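Local coordinates for single-stranded DNA-binding protein DdrB (PDB 4NOE) that binds single-stranded DNA and probably assists accurate annealing of complementary strands in the DNA damage response of Deinococcus radiodurans, at residues Leu29-Arg33 against Asp61-Ile65; Ala104-Gly110 against Tyr129-Phe135. One frame throughout, in Å; residues are numbered along the deposited sequence.

Interaction 1 of 2, residues Leu29-Arg33 against Asp61-Ile65; sequences LDVQR and DWSLI
R33 and D61 meet obliquely, and NE of R33 gives its hydrogen to OD2 of D61 in a salt bridge of 2.5 Å. The carboxylate oxygen lies at the edge of the guanidinium, almost in its plane, whereas NE meets OD2 on the anti side, out of the carboxylate plane; the two flat groups are turned 37° against each other. R33 CG stands anti to the carbonyl carbon (chi1 -65°) and the chain runs extended to NE, which carries the guanidinium alongside L64, the two side chains pointing the same way. CD2 of L64 sits 4.0 Å above the centre of one guanidinium face and also touches R33 CG at 3.7 Å. The same methyl reaches back to CG of L29 at 3.8 Å, so a single leucine branch is wedged between an apolar and a charged neighbour. D61 is steadied by an Asx turn: its OD1 accepts from OG of S63 (2.7 Å) and N of S63 (3.1 Å), both arriving over the same carboxylate face. R33 NH2 hydrogen-bonds the backbone O of R143, and NH1 makes a long salt bridge to D30 OD1. A leucine in place of R33 would probably leave the D61 carboxylate without its charged mate and the R143 oxygen without this donor. The contact fastens helix 28-37 to the 3-10 turn between strands 50-52 and 68-71; the C-terminal tail around R143-P147 packs beside it, and L14 and A16 of a second subunit press on L29 and Q32.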
loop_
_atom_site.group_PDB
_atom_site.type_symbol
_atom_site.label_atom_id
_atom_site.label_comp_id
_atom_site.label_asym_id
_atom_site.label_seq_id
_atom_site.Cartn_x
_atom_site.Cartn_y
_atom_site.Cartn_z
ATOM N N LEU E 29 -29.631 3.522 -31.069
ATOM C CA LEU E 29 -30.270 3.305 -29.769
ATOM C C LEU E 29 -31.241 2.114 -29.776
ATOM O O LEU E 29 -31.381 1.414 -28.770
ATOM C CB LEU E 29 -30.964 4.587 -29.284
ATOM C CG LEU E 29 -30.229 5.450 -28.249
ATOM C CD1 LEU E 29 -28.728 5.497 -28.498
ATOM C CD2 LEU E 29 -30.795 6.855 -28.233
ATOM N N ASP E 30 -31.885 1.862 -30.910
ATOM C CA ASP E 30 -32.789 0.717 -31.006
ATOM C C ASP E 30 -32.043 -0.623 -30.977
ATOM O O ASP E 30 -32.490 -1.579 -30.343
ATOM C CB ASP E 30 -33.682 0.828 -32.243
ATOM C CG ASP E 30 -34.700 1.951 -32.122
ATOM O OD1 ASP E 30 -35.066 2.302 -30.973
ATOM O OD2 ASP E 30 -35.129 2.482 -33.170
ATOM N N VAL E 31 -30.901 -0.684 -31.654
ATOM C CA VAL E 31 -30.036 -1.850 -31.558
ATOM C C VAL E 31 -29.594 -2.048 -30.110
ATOM O O VAL E 31 -29.635 -3.169 -29.596
ATOM C CB VAL E 31 -28.822 -1.708 -32.492
ATOM C CG1 VAL E 31 -27.834 -2.841 -32.274
ATOM C CG2 VAL E 31 -29.304 -1.657 -33.951
ATOM N N GLN E 32 -29.201 -0.960 -29.444
ATOM C CA GLN E 32 -28.797 -1.048 -28.035
ATOM C C GLN E 32 -29.916 -1.580 -27.154
ATOM O O GLN E 32 -29.681 -2.436 -26.300
ATOM C CB GLN E 32 -28.315 0.302 -27.501
ATOM C CG GLN E 32 -26.819 0.527 -27.631
ATOM C CD GLN E 32 -26.417 1.906 -27.157
ATOM O OE1 GLN E 32 -26.385 2.181 -25.953
ATOM N NE2 GLN E 32 -26.127 2.789 -28.101
ATOM N N ARG E 33 -31.136 -1.092 -27.377
ATOM C CA ARG E 33 -32.282 -1.594 -26.624
ATOM C C ARG E 33 -32.492 -3.078 -26.891
ATOM O O ARG E 33 -32.821 -3.843 -25.977
ATOM C CB ARG E 33 -33.562 -0.839 -27.000
ATOM C CG ARG E 33 -33.549 0.623 -26.621
ATOM C CD ARG E 33 -34.866 1.284 -26.975
ATOM N NE ARG E 33 -35.073 2.460 -26.143
ATOM C CZ ARG E 33 -34.849 3.701 -26.547
ATOM N NH1 ARG E 33 -34.432 3.924 -27.787
ATOM N NH2 ARG E 33 -35.060 4.717 -25.720
ATOM N N ASP E 61 -34.974 4.196 -19.947
ATOM C CA ASP E 61 -34.962 2.867 -20.540
ATOM C C ASP E 61 -33.663 2.179 -20.147
ATOM O O ASP E 61 -32.612 2.409 -20.754
ATOM C CB ASP E 61 -35.103 2.951 -22.059
ATOM C CG ASP E 61 -35.341 1.594 -22.702
ATOM O OD1 ASP E 61 -35.128 0.550 -22.032
ATOM O OD2 ASP E 61 -35.736 1.571 -23.890
ATOM N N TRP E 62 -33.742 1.331 -19.130
ATOM C CA TRP E 62 -32.553 0.673 -18.606
ATOM C C TRP E 62 -31.945 -0.308 -19.598
ATOM O O TRP E 62 -30.765 -0.655 -19.482
ATOM C CB TRP E 62 -32.855 0.000 -17.259
ATOM C CG TRP E 62 -33.078 1.010 -16.140
ATOM C CD1 TRP E 62 -34.277 1.471 -15.683
ATOM C CD2 TRP E 62 -32.069 1.697 -15.380
ATOM N NE1 TRP E 62 -34.080 2.388 -14.677
ATOM C CE2 TRP E 62 -32.736 2.544 -14.469
ATOM C CE3 TRP E 62 -30.670 1.667 -15.373
ATOM C CZ2 TRP E 62 -32.050 3.358 -13.550
ATOM C CZ3 TRP E 62 -29.981 2.482 -14.465
ATOM C CH2 TRP E 62 -30.677 3.314 -13.564
ATOM N N SER E 63 -32.728 -0.746 -20.585
ATOM C CA SER E 63 -32.192 -1.669 -21.592
ATOM C C SER E 63 -31.108 -0.997 -22.439
ATOM O O SER E 63 -30.277 -1.679 -23.056
ATOM C CB SER E 63 -33.306 -2.237 -22.489
ATOM O OG SER E 63 -33.735 -1.275 -23.444
ATOM N N LEU E 64 -31.104 0.333 -22.465
ATOM C CA LEU E 64 -30.046 1.070 -23.162
ATOM C C LEU E 64 -28.670 0.682 -22.631
ATOM O O LEU E 64 -27.715 0.593 -23.408
ATOM C CB LEU E 64 -30.265 2.586 -23.078
ATOM C CG LEU E 64 -31.412 3.120 -23.945
ATOM C CD1 LEU E 64 -31.787 4.560 -23.574
ATOM C CD2 LEU E 64 -31.046 3.033 -25.427
ATOM N N ILE E 65 -28.567 0.413 -21.327
ATOM C CA ILE E 65 -27.270 -0.005 -20.775
ATOM C C ILE E 65 -27.259 -1.464 -20.341
ATOM O O ILE E 65 -26.444 -1.857 -19.491
ATOM C CB ILE E 65 -26.804 0.878 -19.599
ATOM C CG1 ILE E 65 -27.746 0.745 -18.402
ATOM C CG2 ILE E 65 -26.666 2.336 -20.044
ATOM C CD1 ILE E 65 -27.263 1.495 -17.138
#

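Interaction 2 of 2, residues Ala104-Gly110 against Tyr129-Phe135; sequences AIKYSRG and YVSLAIF. With nucleotides of chain F.
The rings of Y107 and F135 meet rim to rim on the sheet face they share with I105, CE1 to CE1 at 3.6 Å with planes 72° apart; I105 O lies in the plane of the F135 ring, at its edge. The guanidinium of R109 carries V130 CB over one face, the two side chains lying side by side, and D115 pairs with its NH1. One face of the Y129 ring is covered by the thymine of DT26 of chain F, nearly parallel to it, with N1 3.6 Å above the ring plane; at the ring edge, near its plane, is C2' of DG27 of chain F. CG of Y129 is anti to the carbonyl carbon (chi1 -69°), which sets the ring against the base. S108 OG hydrogen-bonds O2 of that thymine at 2.5 Å, so the Y129 face and this bond together hold the base. The fully extended K106 brings NZ to 2.9 Å from N3 of DT26, while E121 holds NZ in a salt bridge and also binds S131 OG. The strands run antiparallel, and the backbone of I105 and F135 exchanges two hydrogen bonds, as does that of R109 and V130. Between them, Y107 O takes L132 N at 2.8 Å and, weakly, A133 N at 3.3 Å: a classic beta bulge, where the later strand turns a corner. Beyond it, G110 N makes a weak bond to OP1 of DG29 of chain F at 3.3 Å. The arrangement is a bulged antiparallel strand pair forming part of a single-stranded DNA-binding surface, with an aromatic ring against a base, S108 bonding a thymine O2 and the backbone N of G110 weakly meeting a phosphate oxygen.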
loop_
_atom_site.group_PDB
_atom_site.type_symbol
_atom_site.label_atom_id
_atom_site.label_comp_id
_atom_site.label_asym_id
_atom_site.label_seq_id
_atom_site.Cartn_x
_atom_site.Cartn_y
_atom_site.Cartn_z
ATOM N N ALA E 104 -30.533 14.394 -6.283
ATOM C CA ALA E 104 -30.035 13.358 -7.177
ATOM C C ALA E 104 -30.684 12.020 -6.871
ATOM O O ALA E 104 -31.176 11.792 -5.757
ATOM C CB ALA E 104 -28.506 13.261 -7.099
ATOM N N ILE E 105 -30.711 11.152 -7.876
ATOM C CA ILE E 105 -31.183 9.789 -7.693
ATOM C C ILE E 105 -30.020 8.911 -8.076
ATOM O O ILE E 105 -29.573 8.928 -9.227
ATOM C CB ILE E 105 -32.373 9.470 -8.594
ATOM C CG1 ILE E 105 -33.435 10.564 -8.477
ATOM C CG2 ILE E 105 -32.968 8.118 -8.213
ATOM C CD1 ILE E 105 -34.050 10.638 -7.100
ATOM N N LYS E 106 -29.505 8.161 -7.113
ATOM C CA LYS E 106 -28.299 7.386 -7.353
ATOM C C LYS E 106 -28.623 5.899 -7.294
ATOM O O LYS E 106 -29.398 5.457 -6.448
ATOM C CB LYS E 106 -27.222 7.745 -6.318
ATOM C CG LYS E 106 -25.882 7.075 -6.567
ATOM C CD LYS E 106 -24.745 7.640 -5.703
ATOM C CE LYS E 106 -23.442 6.930 -6.091
ATOM N NZ LYS E 106 -22.223 7.292 -5.303
ATOM N N TYR E 107 -28.042 5.143 -8.219
ATOM C CA TYR E 107 -28.142 3.696 -8.214
ATOM C C TYR E 107 -26.775 3.148 -7.867
ATOM O O TYR E 107 -25.805 3.328 -8.627
ATOM C CB TYR E 107 -28.618 3.179 -9.583
ATOM C CG TYR E 107 -30.082 3.465 -9.805
ATOM C CD1 TYR E 107 -30.513 4.729 -10.209
ATOM C CD2 TYR E 107 -31.037 2.486 -9.583
ATOM C CE1 TYR E 107 -31.855 4.996 -10.400
ATOM C CE2 TYR E 107 -32.390 2.748 -9.775
ATOM C CZ TYR E 107 -32.788 4.000 -10.173
ATOM O OH TYR E 107 -34.126 4.256 -10.362
ATOM N N SER E 108 -26.698 2.497 -6.708
ATOM C CA SER E 108 -25.436 1.959 -6.198
ATOM C C SER E 108 -25.659 0.746 -5.305
ATOM O O SER E 108 -26.751 0.556 -4.752
ATOM C CB SER E 108 -24.686 3.029 -5.394
ATOM O OG SER E 108 -25.388 3.328 -4.190
ATOM N N ARG E 109 -24.607 -0.051 -5.143
ATOM C CA ARG E 109 -24.625 -1.220 -4.270
ATOM C C ARG E 109 -23.387 -1.221 -3.380
ATOM O O ARG E 109 -22.402 -0.505 -3.639
ATOM C CB ARG E 109 -24.616 -2.495 -5.111
ATOM C CG ARG E 109 -23.358 -2.621 -5.973
ATOM C CD ARG E 109 -23.401 -3.831 -6.920
ATOM N NE ARG E 109 -22.262 -3.827 -7.853
ATOM C CZ ARG E 109 -21.042 -4.266 -7.546
ATOM N NH1 ARG E 109 -20.774 -4.742 -6.329
ATOM N NH2 ARG E 109 -20.081 -4.220 -8.446
ATOM N N GLY E 110 -23.429 -2.029 -2.328
ATOM C CA GLY E 110 -22.266 -2.203 -1.486
ATOM C C GLY E 110 -21.188 -2.954 -2.245
ATOM O O GLY E 110 -21.488 -3.814 -3.079
ATOM N N TYR E 129 -19.197 1.815 -1.556
ATOM C CA TYR E 129 -20.274 1.709 -2.530
ATOM C C TYR E 129 -19.709 1.617 -3.939
ATOM O O TYR E 129 -18.601 2.089 -4.215
ATOM C CB TYR E 129 -21.211 2.924 -2.448
ATOM C CG TYR E 129 -22.027 2.979 -1.192
ATOM C CD1 TYR E 129 -23.216 2.268 -1.082
ATOM C CD2 TYR E 129 -21.605 3.724 -0.107
ATOM C CE1 TYR E 129 -23.972 2.310 0.086
ATOM C CE2 TYR E 129 -22.347 3.769 1.064
ATOM C CZ TYR E 129 -23.523 3.056 1.150
ATOM O OH TYR E 129 -24.255 3.105 2.306
ATOM N N VAL E 130 -20.473 1.008 -4.833
ATOM C CA VAL E 130 -20.061 0.903 -6.220
ATOM C C VAL E 130 -21.211 1.485 -7.002
ATOM O O VAL E 130 -22.355 1.084 -6.780
ATOM C CB VAL E 130 -19.842 -0.561 -6.627
ATOM C CG1 VAL E 130 -19.530 -0.663 -8.118
ATOM C CG2 VAL E 130 -18.714 -1.204 -5.796
ATOM N N SER E 131 -20.926 2.431 -7.895
ATOM C CA SER E 131 -21.986 3.168 -8.586
ATOM C C SER E 131 -22.333 2.636 -9.966
ATOM O O SER E 131 -21.448 2.340 -10.778
ATOM C CB SER E 131 -21.604 4.647 -8.736
ATOM O OG SER E 131 -21.243 5.206 -7.490
ATOM N N LEU E 132 -23.628 2.563 -10.255
ATOM C CA LEU E 132 -24.072 2.255 -11.612
ATOM C C LEU E 132 -24.408 3.539 -12.364
ATOM O O LEU E 132 -23.990 3.734 -13.521
ATOM C CB LEU E 132 -25.307 1.352 -11.581
ATOM C CG LEU E 132 -25.951 1.107 -12.953
ATOM C CD1 LEU E 132 -25.023 0.343 -13.896
ATOM C CD2 LEU E 132 -27.269 0.358 -12.794
ATOM N N ALA E 133 -25.177 4.409 -11.711
ATOM C CA ALA E 133 -25.735 5.582 -12.392
ATOM C C ALA E 133 -26.195 6.646 -11.403
ATOM O O ALA E 133 -26.609 6.342 -10.273
ATOM C CB ALA E 133 -26.917 5.173 -13.328
ATOM N N ILE E 134 -26.131 7.899 -11.827
ATOM C CA ILE E 134 -26.709 8.957 -11.013
ATOM C C ILE E 134 -27.519 9.924 -11.866
ATOM O O ILE E 134 -27.030 10.448 -12.871
ATOM C CB ILE E 134 -25.649 9.703 -10.176
ATOM C CG1 ILE E 134 -26.274 10.908 -9.474
ATOM C CG2 ILE E 134 -24.486 10.149 -11.036
ATOM C CD1 ILE E 134 -25.461 11.390 -8.281
ATOM N N PHE E 135 -28.772 10.135 -11.483
ATOM C CA PHE E 135 -29.619 11.045 -12.231
ATOM C C PHE E 135 -29.588 12.384 -11.506
ATOM O O PHE E 135 -29.919 12.481 -10.309
ATOM C CB PHE E 135 -31.030 10.465 -12.381
ATOM C CG PHE E 135 -31.066 9.172 -13.175
ATOM C CD1 PHE E 135 -30.674 7.971 -12.596
ATOM C CD2 PHE E 135 -31.475 9.162 -14.501
ATOM C CE1 PHE E 135 -30.689 6.788 -13.320
ATOM C CE2 PHE E 135 -31.498 7.981 -15.230
ATOM C CZ PHE E 135 -31.101 6.790 -14.634
ATOM P P DT F 26 -25.248 10.236 2.661
ATOM O OP1 DT F 26 -26.310 10.822 3.400
ATOM O OP2 DT F 26 -24.063 9.844 3.335
ATOM O "O5'" DT F 26 -25.737 8.961 1.863
ATOM C "C5'" DT F 26 -27.040 8.819 1.305
ATOM C "C4'" DT F 26 -27.163 7.513 0.560
ATOM O "O4'" DT F 26 -26.144 7.422 -0.458
ATOM C "C3'" DT F 26 -27.012 6.267 1.425
ATOM O "O3'" DT F 26 -27.914 5.239 1.044
ATOM C "C2'" DT F 26 -25.625 5.778 1.072
ATOM C "C1'" DT F 26 -25.518 6.173 -0.385
ATOM N N1 DT F 26 -24.165 6.340 -0.911
ATOM C C2 DT F 26 -23.868 5.949 -2.195
ATOM O O2 DT F 26 -24.663 5.400 -2.923
ATOM N N3 DT F 26 -22.594 6.238 -2.595
ATOM C C4 DT F 26 -21.608 6.848 -1.855
ATOM O O4 DT F 26 -20.516 7.051 -2.346
ATOM C C5 DT F 26 -21.999 7.258 -0.532
ATOM C C7 DT F 26 -21.003 7.955 0.333
ATOM C C6 DT F 26 -23.239 6.986 -0.132
ATOM P P DG F 29 -25.048 -4.990 0.073
ATOM O OP1 DG F 29 -25.548 -4.249 -1.055
ATOM O OP2 DG F 29 -25.940 -5.608 0.997
ATOM O "O5'" DG F 29 -24.074 -6.146 -0.387
ATOM C "C5'" DG F 29 -22.674 -5.905 -0.530
ATOM C "C4'" DG F 29 -21.858 -7.117 -0.145
ATOM O "O4'" DG F 29 -21.805 -7.214 1.288
ATOM C "C3'" DG F 29 -22.390 -8.459 -0.648
ATOM O "O3'" DG F 29 -21.383 -9.444 -0.862
ATOM C "C2'" DG F 29 -23.215 -8.947 0.515
ATOM C "C1'" DG F 29 -22.502 -8.367 1.724
ATOM N N9 DG F 29 -23.446 -7.959 2.751
ATOM C C8 DG F 29 -24.809 -7.884 2.625
ATOM N N7 DG F 29 -25.404 -7.503 3.719
ATOM C C5 DG F 29 -24.372 -7.335 4.626
ATOM C C6 DG F 29 -24.400 -6.933 5.979
ATOM O O6 DG F 29 -25.373 -6.631 6.670
ATOM N N1 DG F 29 -23.125 -6.881 6.520
ATOM C C2 DG F 29 -21.971 -7.174 5.845
ATOM N N2 DG F 29 -20.840 -7.061 6.540
ATOM N N3 DG F 29 -21.931 -7.565 4.590
ATOM C C4 DG F 29 -23.158 -7.614 4.042
ATOM P P DG F 27 -29.403 5.216 1.460
ATOM O OP1 DG F 27 -30.149 4.666 0.398
ATOM O OP2 DG F 27 -29.762 6.465 2.028
ATOM O "O5'" DG F 27 -29.559 3.957 2.397
ATOM C "C5'" DG F 27 -28.814 3.706 3.570
ATOM C "C4'" DG F 27 -27.517 3.008 3.254
ATOM O "O4'" DG F 27 -26.595 3.448 4.263
ATOM C "C3'" DG F 27 -27.497 1.481 3.312
ATOM O "O3'" DG F 27 -27.626 0.876 2.025
ATOM C "C2'" DG F 27 -26.101 1.208 3.819
ATOM C "C1'" DG F 27 -25.895 2.354 4.792
ATOM N N9 DG F 27 -26.469 2.048 6.085
ATOM C C8 DG F 27 -27.631 1.354 6.310
ATOM N N7 DG F 27 -27.877 1.165 7.574
ATOM C C5 DG F 27 -26.795 1.739 8.220
ATOM C C6 DG F 27 -26.512 1.851 9.593
ATOM O O6 DG F 27 -27.175 1.447 10.547
ATOM N N1 DG F 27 -25.329 2.537 9.814
ATOM C C2 DG F 27 -24.509 3.032 8.838
ATOM N N2 DG F 27 -23.394 3.647 9.263
ATOM N N3 DG F 27 -24.763 2.941 7.549
ATOM C C4 DG F 27 -25.918 2.289 7.314
#

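In the fold
From the N terminus, the chain passes through the hairpin of strands 6-11 and 17-22 and enters helix 28-37; interaction 1 then closes a loop of 27 residues, containing strand 50-52, by bringing 61-65 back to the helix. Strands 68-71, 77-81 and 84-91 follow before interaction 2 joins 104-110 to 129-135 across 18 intervening residues. The two closures come in series, neither nested nor crossed, and lie on opposite sides of the chain's centre, their own centres about 19 Å apart. W62 and I65 bridge them: the W62 indole packs on Y107, L132 and F135, and I65 on L132, tying the helix-bound turn to the DNA-binding sheet.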